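Local coordinates for probable branched-chain amino acid ABC transporter, amino acid binding protein (Thermus thermophilus, PDB 3LKB) that probably captures branched-chain amino acids, here valine, as the binding protein that feeds an ABC transporter, at residues Asn116-Thr124 with Phe345-Leu356; Ala208-Lys219 with Leu238-Phe249. The protein carries 2 engineered substitutions. One frame throughout, in Å; residues are numbered along the deposited sequence.

Contact 1: residues Asn116-Thr124 with Phe345-Leu356. With NA (sodium ion), chain E.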
loop_
_atom_site.group_PDB
_atom_site.type_symbol
_atom_site.label_atom_id
_atom_site.label_comp_id
_atom_site.label_asym_id
_atom_site.label_seq_id
_atom_site.Cartn_x
_atom_site.Cartn_y
_atom_site.Cartn_z
ATOM N N ASN A 116 -13.849 -26.138 -12.080
ATOM C CA ASN A 116 -13.672 -24.987 -12.956
ATOM C C ASN A 116 -14.970 -24.421 -13.579
ATOM O O ASN A 116 -14.912 -23.483 -14.371
ATOM C CB ASN A 116 -12.688 -25.355 -14.078
ATOM C CG ASN A 116 -13.233 -26.447 -15.027
ATOM O OD1 ASN A 116 -13.041 -26.371 -16.240
ATOM N ND2 ASN A 116 -13.876 -27.471 -14.473
ATOM N N ASP A 117 -16.139 -24.946 -13.208
ATOM C CA ASP A 117 -17.354 -24.492 -13.869
ATOM C C ASP A 117 -17.727 -23.017 -13.592
ATOM O O ASP A 117 -18.396 -22.373 -14.427
ATOM C CB ASP A 117 -18.519 -25.404 -13.523
ATOM C CG ASP A 117 -18.337 -26.853 -14.014
ATOM O OD1 ASP A 117 -17.713 -27.102 -15.098
ATOM O OD2 ASP A 117 -18.859 -27.753 -13.290
ATOM N N TYR A 118 -17.264 -22.482 -12.458
ATOM C CA TYR A 118 -17.676 -21.129 -12.005
ATOM C C TYR A 118 -16.616 -20.026 -11.989
ATOM O O TYR A 118 -16.842 -18.972 -11.414
ATOM C CB TYR A 118 -18.312 -21.209 -10.619
ATOM C CG TYR A 118 -19.488 -22.128 -10.652
ATOM C CD1 TYR A 118 -19.361 -23.455 -10.227
ATOM C CD2 TYR A 118 -20.697 -21.711 -11.215
ATOM C CE1 TYR A 118 -20.415 -24.314 -10.305
ATOM C CE2 TYR A 118 -21.767 -22.552 -11.322
ATOM C CZ TYR A 118 -21.622 -23.864 -10.846
ATOM O OH TYR A 118 -22.686 -24.729 -10.887
ATOM N N ILE A 119 -15.472 -20.248 -12.631
ATOM C CA ILE A 119 -14.398 -19.263 -12.572
ATOM C C ILE A 119 -14.228 -18.629 -13.921
ATOM O O ILE A 119 -14.087 -19.343 -14.920
ATOM C CB ILE A 119 -13.122 -19.963 -12.159
ATOM C CG1 ILE A 119 -13.345 -20.566 -10.749
ATOM C CG2 ILE A 119 -11.908 -19.004 -12.290
ATOM C CD1 ILE A 119 -12.232 -21.466 -10.282
ATOM N N PHE A 120 -14.260 -17.298 -13.986
ATOM C CA PHE A 120 -14.170 -16.633 -15.286
ATOM C C PHE A 120 -13.067 -15.619 -15.316
ATOM O O PHE A 120 -13.083 -14.679 -14.555
ATOM C CB PHE A 120 -15.501 -15.975 -15.674
ATOM C CG PHE A 120 -16.613 -16.944 -15.825
ATOM C CD1 PHE A 120 -17.371 -17.334 -14.719
ATOM C CD2 PHE A 120 -16.879 -17.509 -17.055
ATOM C CE1 PHE A 120 -18.370 -18.297 -14.860
ATOM C CE2 PHE A 120 -17.900 -18.437 -17.223
ATOM C CZ PHE A 120 -18.649 -18.834 -16.123
ATOM N N LEU A 121 -12.105 -15.838 -16.219
ATOM C CA LEU A 121 -10.954 -14.980 -16.416
ATOM C C LEU A 121 -11.364 -13.802 -17.295
ATOM O O LEU A 121 -11.904 -14.018 -18.381
ATOM C CB LEU A 121 -9.862 -15.795 -17.100
ATOM C CG LEU A 121 -8.773 -16.349 -16.197
ATOM C CD1 LEU A 121 -9.285 -16.704 -14.829
ATOM C CD2 LEU A 121 -8.033 -17.510 -16.806
ATOM N N PRO A 122 -11.155 -12.557 -16.818
ATOM C CA PRO A 122 -11.540 -11.409 -17.625
ATOM C C PRO A 122 -10.652 -11.283 -18.845
ATOM O O PRO A 122 -11.136 -10.848 -19.870
ATOM C CB PRO A 122 -11.315 -10.212 -16.685
ATOM C CG PRO A 122 -11.372 -10.737 -15.365
ATOM C CD PRO A 122 -10.754 -12.135 -15.465
ATOM N N THR A 123 -9.378 -11.692 -18.746
ATOM C CA THR A 123 -8.456 -11.566 -19.898
ATOM C C THR A 123 -7.563 -12.770 -20.145
ATOM O O THR A 123 -7.626 -13.763 -19.444
ATOM C CB THR A 123 -7.533 -10.311 -19.811
ATOM O OG1 THR A 123 -6.443 -10.548 -18.899
ATOM C CG2 THR A 123 -8.294 -9.047 -19.427
ATOM N N THR A 124 -6.685 -12.656 -21.129
ATOM C CA THR A 124 -5.709 -13.710 -21.401
ATOM C C THR A 124 -4.930 -14.170 -20.168
ATOM O O THR A 124 -4.809 -13.441 -19.180
ATOM C CB THR A 124 -4.691 -13.276 -22.466
ATOM O OG1 THR A 124 -3.979 -12.098 -22.013
ATOM C CG2 THR A 124 -5.415 -13.033 -23.806
ATOM N N PHE A 345 -18.184 -14.769 -22.865
ATOM C CA PHE A 345 -18.079 -16.033 -22.176
ATOM C C PHE A 345 -19.175 -16.986 -22.674
ATOM O O PHE A 345 -20.209 -16.551 -23.168
ATOM C CB PHE A 345 -18.327 -15.827 -20.677
ATOM C CG PHE A 345 -17.331 -14.922 -19.988
ATOM C CD1 PHE A 345 -16.025 -15.326 -19.799
ATOM C CD2 PHE A 345 -17.722 -13.685 -19.501
ATOM C CE1 PHE A 345 -15.109 -14.510 -19.162
ATOM C CE2 PHE A 345 -16.788 -12.846 -18.843
ATOM C CZ PHE A 345 -15.506 -13.276 -18.669
ATOM N N THR A 346 -18.933 -18.282 -22.528
ATOM C CA THR A 346 -19.954 -19.262 -22.693
ATOM C C THR A 346 -19.661 -20.298 -21.629
ATOM O O THR A 346 -18.624 -20.228 -20.964
ATOM C CB THR A 346 -19.859 -20.015 -24.058
ATOM O OG1 THR A 346 -18.687 -20.852 -24.058
ATOM C CG2 THR A 346 -19.908 -19.065 -25.276
ATOM N N LYS A 347 -20.530 -21.301 -21.522
ATOM C CA LYS A 347 -20.271 -22.418 -20.611
ATOM C C LYS A 347 -18.933 -23.102 -20.801
ATOM O O LYS A 347 -18.396 -23.697 -19.875
ATOM C CB LYS A 347 -21.354 -23.458 -20.718
ATOM C CG LYS A 347 -22.512 -23.094 -19.847
ATOM C CD LYS A 347 -23.717 -22.686 -20.667
ATOM C CE LYS A 347 -25.038 -22.989 -19.929
ATOM N NZ LYS A 347 -25.006 -24.335 -19.281
ATOM N N SER A 348 -18.389 -23.024 -22.006
ATOM C CA SER A 348 -17.160 -23.753 -22.298
ATOM C C SER A 348 -16.011 -22.791 -22.585
ATOM O O SER A 348 -14.859 -23.206 -22.705
ATOM C CB SER A 348 -17.392 -24.695 -23.476
ATOM O OG SER A 348 -17.638 -23.916 -24.619
ATOM N N GLU A 349 -16.322 -21.508 -22.703
ATOM C CA GLU A 349 -15.290 -20.501 -22.921
ATOM C C GLU A 349 -15.230 -19.513 -21.753
ATOM O O GLU A 349 -16.077 -18.665 -21.613
ATOM C CB GLU A 349 -15.456 -19.804 -24.274
ATOM C CG GLU A 349 -14.863 -20.610 -25.478
ATOM C CD GLU A 349 -13.322 -20.869 -25.375
ATOM O OE1 GLU A 349 -12.552 -19.885 -25.102
ATOM O OE2 GLU A 349 -12.890 -22.052 -25.564
ATOM N N HIS A 350 -14.206 -19.647 -20.926
ATOM C CA HIS A 350 -14.171 -18.964 -19.667
ATOM C C HIS A 350 -13.166 -17.801 -19.689
ATOM O O HIS A 350 -12.806 -17.284 -18.645
ATOM C CB HIS A 350 -13.819 -19.984 -18.574
ATOM C CG HIS A 350 -15.001 -20.716 -18.001
ATOM N ND1 HIS A 350 -16.089 -21.111 -18.754
ATOM C CD2 HIS A 350 -15.266 -21.121 -16.736
ATOM C CE1 HIS A 350 -16.961 -21.735 -17.991
ATOM N NE2 HIS A 350 -16.480 -21.766 -16.761
ATOM N N THR A 351 -12.703 -17.386 -20.858
ATOM C CA THR A 351 -11.769 -16.274 -20.948
ATOM C C THR A 351 -12.452 -15.128 -21.621
ATOM O O THR A 351 -12.920 -15.305 -22.716
ATOM C CB THR A 351 -10.505 -16.640 -21.773
ATOM O OG1 THR A 351 -9.787 -17.646 -21.057
ATOM C CG2 THR A 351 -9.611 -15.438 -21.894
ATOM N N GLY A 352 -12.495 -13.949 -21.002
ATOM C CA GLY A 352 -13.279 -12.844 -21.570
ATOM C C GLY A 352 -12.669 -12.209 -22.826
ATOM O O GLY A 352 -13.080 -12.508 -23.935
ATOM N N ALA A 353 -11.673 -11.367 -22.635
ATOM C CA ALA A 353 -10.900 -10.818 -23.716
ATOM C C ALA A 353 -9.775 -11.777 -24.101
ATOM O O ALA A 353 -8.714 -11.792 -23.482
ATOM C CB ALA A 353 -10.308 -9.493 -23.266
ATOM N N GLU A 354 -9.993 -12.555 -25.145
ATOM C CA GLU A 354 -9.025 -13.551 -25.560
ATOM C C GLU A 354 -7.814 -12.969 -26.344
ATOM O O GLU A 354 -6.815 -13.665 -26.560
ATOM C CB GLU A 354 -9.742 -14.698 -26.318
ATOM C CG GLU A 354 -10.187 -14.414 -27.765
ATOM C CD GLU A 354 -11.301 -13.340 -27.939
ATOM O OE1 GLU A 354 -11.988 -12.949 -26.941
ATOM O OE2 GLU A 354 -11.485 -12.915 -29.116
ATOM N N GLY A 355 -7.906 -11.721 -26.785
ATOM C CA GLY A 355 -6.771 -11.074 -27.444
ATOM C C GLY A 355 -5.849 -10.317 -26.496
ATOM O O GLY A 355 -6.239 -9.892 -25.377
ATOM N N LEU A 356 -4.602 -10.167 -26.939
ATOM C CA LEU A 356 -3.593 -9.415 -26.215
ATOM C C LEU A 356 -2.723 -8.754 -27.270
ATOM O O LEU A 356 -2.869 -9.065 -28.463
ATOM C CB LEU A 356 -2.777 -10.310 -25.254
ATOM C CG LEU A 356 -2.155 -11.605 -25.794
ATOM C CD1 LEU A 356 -1.112 -11.330 -26.804
ATOM C CD2 LEU A 356 -1.546 -12.385 -24.667
HETATM NA NA NA E . -14.029 -14.698 -24.564
HETATM O O HOH W 1 -19.643 -23.383 -16.662
HETATM O O HOH W 2 -13.528 -16.095 -26.324
#
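The carbonyl oxygen of Asp117 is gripped twice, by the ring nitrogen His350 NE2 (3.1 Å to Asp117 O) and by a water 2.8 Å from Asp117 O. NE2 comes from above the carbonyl plane, while the oxygen lies near the imidazole plane, which, with the Phe120 stack, probably holds the ring's rotation. CG anti to the carbonyl carbon (chi1 -87°) helps carry the His350 ring to Asp117 O. Phe120 stacks face to face on that ring, centroids 4.1 Å apart and planes at 26°, with CE2 over the imidazole centre. The same phenyl turns its edge to the face of Phe345 (planes at 72°), and Phe120 CB lies over that face as a CH-pi contact. An alanine in place of His350 would probably leave Phe120 without its stacking partner and Asp117 O without one of its donors. Next, parallel strand-like pairing takes over: Gly352 N gives to Leu121 O (2.7 Å), and Ala353 N to Pro122 O (2.9 Å). Thr351 O (2.2 Å) and Gly352 O (2.5 Å) bind the sodium ion, completed by a water and Asp344. The sodium thus fixes the shape of loop 345-356, while main-chain bonds and ring packing join it to 116-124, probably near the lobe junction.

Contact 2: residues Ala208-Lys219 with Leu238-Phe249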
loop_
_atom_site.group_PDB
_atom_site.type_symbol
_atom_site.label_atom_id
_atom_site.label_comp_id
_atom_site.label_asym_id
_atom_site.label_seq_id
_atom_site.Cartn_x
_atom_site.Cartn_y
_atom_site.Cartn_z
ATOM N N ALA A 208 5.509 -5.042 -10.651
ATOM C CA ALA A 208 6.440 -4.088 -11.199
ATOM C C ALA A 208 7.680 -3.730 -10.342
ATOM O O ALA A 208 8.721 -3.444 -10.909
ATOM C CB ALA A 208 5.695 -2.830 -11.627
ATOM N N GLY A 209 7.574 -3.687 -9.009
ATOM C CA GLY A 209 8.734 -3.275 -8.140
ATOM C C GLY A 209 9.957 -4.192 -8.263
ATOM O O GLY A 209 11.056 -3.744 -8.513
ATOM N N PRO A 210 9.783 -5.516 -8.121
ATOM C CA PRO A 210 10.986 -6.356 -8.393
ATOM C C PRO A 210 11.572 -6.206 -9.810
ATOM O O PRO A 210 12.819 -6.206 -10.006
ATOM C CB PRO A 210 10.479 -7.778 -8.162
ATOM C CG PRO A 210 9.313 -7.558 -7.092
ATOM C CD PRO A 210 8.640 -6.299 -7.617
ATOM N N VAL A 211 10.697 -6.075 -10.802
ATOM C CA VAL A 211 11.178 -5.911 -12.176
ATOM C C VAL A 211 11.976 -4.600 -12.333
ATOM O O VAL A 211 13.084 -4.616 -12.874
ATOM C CB VAL A 211 10.034 -6.010 -13.225
ATOM C CG1 VAL A 211 10.573 -5.709 -14.664
ATOM C CG2 VAL A 211 9.417 -7.377 -13.184
ATOM N N ALA A 212 11.418 -3.495 -11.830
ATOM C CA ALA A 212 12.075 -2.196 -11.852
ATOM C C ALA A 212 13.482 -2.246 -11.244
ATOM O O ALA A 212 14.467 -1.643 -11.788
ATOM C CB ALA A 212 11.209 -1.169 -11.113
ATOM N N ASN A 213 13.597 -2.935 -10.112
ATOM C CA ASN A 213 14.899 -3.071 -9.472
ATOM C C ASN A 213 15.925 -3.795 -10.355
ATOM O O ASN A 213 17.113 -3.406 -10.443
ATOM C CB ASN A 213 14.741 -3.792 -8.132
ATOM C CG ASN A 213 14.046 -2.928 -7.098
ATOM O OD1 ASN A 213 14.159 -1.687 -7.129
ATOM N ND2 ASN A 213 13.303 -3.574 -6.185
ATOM N N ILE A 214 15.474 -4.870 -10.989
ATOM C CA ILE A 214 16.329 -5.598 -11.905
ATOM C C ILE A 214 16.777 -4.686 -13.078
ATOM O O ILE A 214 17.964 -4.667 -13.401
ATOM C CB ILE A 214 15.643 -6.899 -12.384
ATOM C CG1 ILE A 214 15.633 -7.918 -11.243
ATOM C CG2 ILE A 214 16.360 -7.458 -13.607
ATOM C CD1 ILE A 214 14.691 -9.070 -11.450
ATOM N N LEU A 215 15.854 -3.919 -13.675
ATOM C CA LEU A 215 16.177 -3.039 -14.809
ATOM C C LEU A 215 17.150 -1.955 -14.408
ATOM O O LEU A 215 18.074 -1.661 -15.135
ATOM C CB LEU A 215 14.905 -2.346 -15.367
ATOM C CG LEU A 215 13.741 -3.246 -15.770
ATOM C CD1 LEU A 215 12.501 -2.457 -16.275
ATOM C CD2 LEU A 215 14.206 -4.285 -16.747
ATOM N N LYS A 216 16.924 -1.354 -13.241
ATOM C CA LYS A 216 17.831 -0.346 -12.721
ATOM C C LYS A 216 19.244 -0.898 -12.633
ATOM O O LYS A 216 20.174 -0.282 -13.084
ATOM C CB LYS A 216 17.328 0.176 -11.368
ATOM C CG LYS A 216 16.369 1.341 -11.573
ATOM C CD LYS A 216 15.250 1.390 -10.612
ATOM C CE LYS A 216 15.597 2.077 -9.308
ATOM N NZ LYS A 216 14.321 2.134 -8.463
ATOM N N ASP A 217 19.389 -2.087 -12.076
ATOM C CA ASP A 217 20.700 -2.707 -11.988
ATOM C C ASP A 217 21.256 -3.062 -13.382
ATOM O O ASP A 217 22.420 -2.776 -13.655
ATOM C CB ASP A 217 20.619 -3.926 -11.079
ATOM C CG ASP A 217 20.593 -3.543 -9.608
ATOM O OD1 ASP A 217 21.051 -2.413 -9.275
ATOM O OD2 ASP A 217 20.102 -4.368 -8.790
ATOM N N ALA A 218 20.412 -3.629 -14.260
ATOM C CA ALA A 218 20.799 -3.905 -15.652
ATOM C C ALA A 218 21.402 -2.699 -16.375
ATOM O O ALA A 218 22.480 -2.786 -16.978
ATOM C CB ALA A 218 19.634 -4.436 -16.430
ATOM N N LYS A 219 20.700 -1.583 -16.296
ATOM C CA LYS A 219 21.185 -0.313 -16.818
ATOM C C LYS A 219 22.564 0.061 -16.206
ATOM O O LYS A 219 23.540 0.253 -16.935
ATOM C CB LYS A 219 20.120 0.762 -16.560
ATOM C CG LYS A 219 20.313 2.041 -17.310
ATOM C CD LYS A 219 19.420 3.157 -16.756
ATOM C CE LYS A 219 19.949 4.574 -17.142
ATOM N NZ LYS A 219 19.837 4.735 -18.630
ATOM N N LEU A 238 5.451 0.445 -13.983
ATOM C CA LEU A 238 6.857 0.114 -14.211
ATOM C C LEU A 238 7.676 1.356 -14.558
ATOM O O LEU A 238 8.793 1.547 -14.069
ATOM C CB LEU A 238 7.027 -0.955 -15.295
ATOM C CG LEU A 238 8.370 -1.709 -15.426
ATOM C CD1 LEU A 238 8.218 -3.016 -16.149
ATOM C CD2 LEU A 238 9.200 -0.935 -16.344
ATOM N N ILE A 239 7.141 2.211 -15.404
ATOM C CA ILE A 239 7.873 3.424 -15.778
ATOM C C ILE A 239 8.161 4.296 -14.564
ATOM O O ILE A 239 9.262 4.822 -14.407
ATOM C CB ILE A 239 7.093 4.248 -16.848
ATOM C CG1 ILE A 239 6.785 3.366 -18.091
ATOM C CG2 ILE A 239 7.774 5.616 -17.114
ATOM C CD1 ILE A 239 8.039 2.770 -18.824
ATOM N N ALA A 240 7.194 4.437 -13.696
ATOM C CA ALA A 240 7.366 5.268 -12.531
ATOM C C ALA A 240 8.481 4.733 -11.608
ATOM O O ALA A 240 9.197 5.525 -10.961
ATOM C CB ALA A 240 6.035 5.363 -11.737
ATOM N N LEU A 241 8.589 3.409 -11.493
ATOM C CA LEU A 241 9.600 2.777 -10.585
ATOM C C LEU A 241 10.953 2.601 -11.258
ATOM O O LEU A 241 11.967 2.607 -10.576
ATOM C CB LEU A 241 9.122 1.411 -10.123
ATOM C CG LEU A 241 7.866 1.404 -9.256
ATOM C CD1 LEU A 241 7.386 -0.002 -9.036
ATOM C CD2 LEU A 241 8.177 2.048 -7.892
ATOM N N ALA A 242 10.974 2.451 -12.581
ATOM C CA ALA A 242 12.202 2.159 -13.329
ATOM C C ALA A 242 12.754 3.381 -14.107
ATOM O O ALA A 242 13.966 3.427 -14.425
ATOM C CB ALA A 242 11.967 1.025 -14.301
ATOM N N GLY A 243 11.880 4.341 -14.416
ATOM C CA GLY A 243 12.297 5.499 -15.237
ATOM C C GLY A 243 12.892 4.997 -16.543
ATOM O O GLY A 243 12.353 4.130 -17.166
ATOM N N ASP A 244 14.042 5.502 -16.913
ATOM C CA ASP A 244 14.644 5.189 -18.184
ATOM C C ASP A 244 15.146 3.798 -18.281
ATOM O O ASP A 244 15.489 3.349 -19.383
ATOM C CB ASP A 244 15.851 6.066 -18.414
ATOM C CG ASP A 244 15.560 7.153 -19.354
ATOM O OD1 ASP A 244 14.553 7.869 -19.092
ATOM O OD2 ASP A 244 16.311 7.284 -20.366
ATOM N N ALA A 245 15.265 3.126 -17.143
ATOM C CA ALA A 245 15.770 1.770 -17.225
ATOM C C ALA A 245 14.701 0.915 -17.873
ATOM O O ALA A 245 14.987 -0.190 -18.296
ATOM C CB ALA A 245 16.241 1.204 -15.838
ATOM N N ALA A 246 13.486 1.447 -17.964
ATOM C CA ALA A 246 12.356 0.746 -18.648
ATOM C C ALA A 246 12.368 0.819 -20.184
ATOM O O ALA A 246 11.745 0.027 -20.855
ATOM C CB ALA A 246 11.016 1.238 -18.129
ATOM N N GLU A 247 13.056 1.796 -20.733
ATOM C CA GLU A 247 13.128 1.930 -22.208
ATOM C C GLU A 247 13.299 0.596 -22.930
ATOM O O GLU A 247 14.239 -0.145 -22.655
ATOM C CB GLU A 247 14.318 2.822 -22.577
ATOM C CG GLU A 247 14.214 3.341 -23.979
ATOM C CD GLU A 247 13.054 4.334 -24.154
ATOM O OE1 GLU A 247 12.537 4.927 -23.159
ATOM O OE2 GLU A 247 12.668 4.509 -25.307
ATOM N N GLY A 248 12.414 0.289 -23.865
ATOM C CA GLY A 248 12.558 -0.932 -24.655
ATOM C C GLY A 248 11.982 -2.176 -23.985
ATOM O O GLY A 248 11.955 -3.239 -24.593
ATOM N N PHE A 249 11.522 -2.081 -22.743
ATOM C CA PHE A 249 10.851 -3.225 -22.138
ATOM C C PHE A 249 9.670 -3.703 -23.003
ATOM O O PHE A 249 8.904 -2.873 -23.477
ATOM C CB PHE A 249 10.265 -2.826 -20.808
ATOM C CG PHE A 249 9.791 -3.977 -19.984
ATOM C CD1 PHE A 249 10.718 -4.766 -19.274
ATOM C CD2 PHE A 249 8.436 -4.273 -19.890
ATOM C CE1 PHE A 249 10.284 -5.833 -18.444
ATOM C CE2 PHE A 249 7.976 -5.353 -19.103
ATOM C CZ PHE A 249 8.892 -6.128 -18.374
#
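Apolar packing carries most of the meeting between Leu215 and Ala212 on helix 208-220 and residues of helix 236-242 and the turn after it. Leu215 CD1 touches Leu238 CD2 at 3.6 Å, the two side chains crossing at about a right angle, and the same methyl also meets Ala242, Ala246 and Phe249. With CG anti to the carbonyl carbon (chi1 -54°), Leu215 sends that methyl in among them. Ala212 CB sits 3.5 Å from Leu241 CB and also meets Ala242 CB; these small residues let the backbones come close, Ala212 CA lying 4.6 Å from Ala242 CA. Nearby, Leu241 CD1 rests on Gly209 CA. Val211 CG1 approaches Phe249 CE1 obliquely at 3.8 Å, while Leu238 CD1 covers the centre of one face of that ring. Ala245, in the short 3-10 turn after Gly243, presses its methyl onto Leu215 O at 3.5 Å, with the aliphatic part of Lys219 alongside.

The polar part is smaller. Lys216 bends at chi2 and chi3, bringing NZ to Leu241 O (3.2 Å) almost straight in line with the carbonyl. Because this oxygen lies at the C-terminal end of its helix, the ammonium group probably also offsets the negative end of the helix dipole. Lys219 NZ stays 4.7 Å from Asp244 OD2, opposite charges that may attract weakly, without contact.

The axes of 208-219 and 238-242 approach to 8.7 Å and cross at -45°. Helix 208-220 links parallel strands 201-205 and 226-229, and helix 236-242 links 226-229 to 250-253, so the contact joins the helices of two successive beta-alpha-beta crossovers, as in the alpha/beta domains of periplasmic binding proteins.

How the contacts relate
Contact 2 is nested along the chain inside the long loop that contact 1 closes: 116-124 comes first, then 208-219 and 238-249, and 345-356 last. Their centres lie about 31 Å apart, on opposite sides of the chain's centre, and their nearest atoms about 13 Å apart, without touching. The seven-stranded mixed sheet links them: strands 201-205, 226-229 and 250-253 belong to the units whose helices form contact 2, and segment 345-356 runs on into strand 357-362, next to 250-253. Bound valine lies about 9 Å from the side chain of Leu121 and 11 Å from that of Ala208, consistent with a ligand held between two lobes, contact 1 near their junction and contact 2 within one lobe.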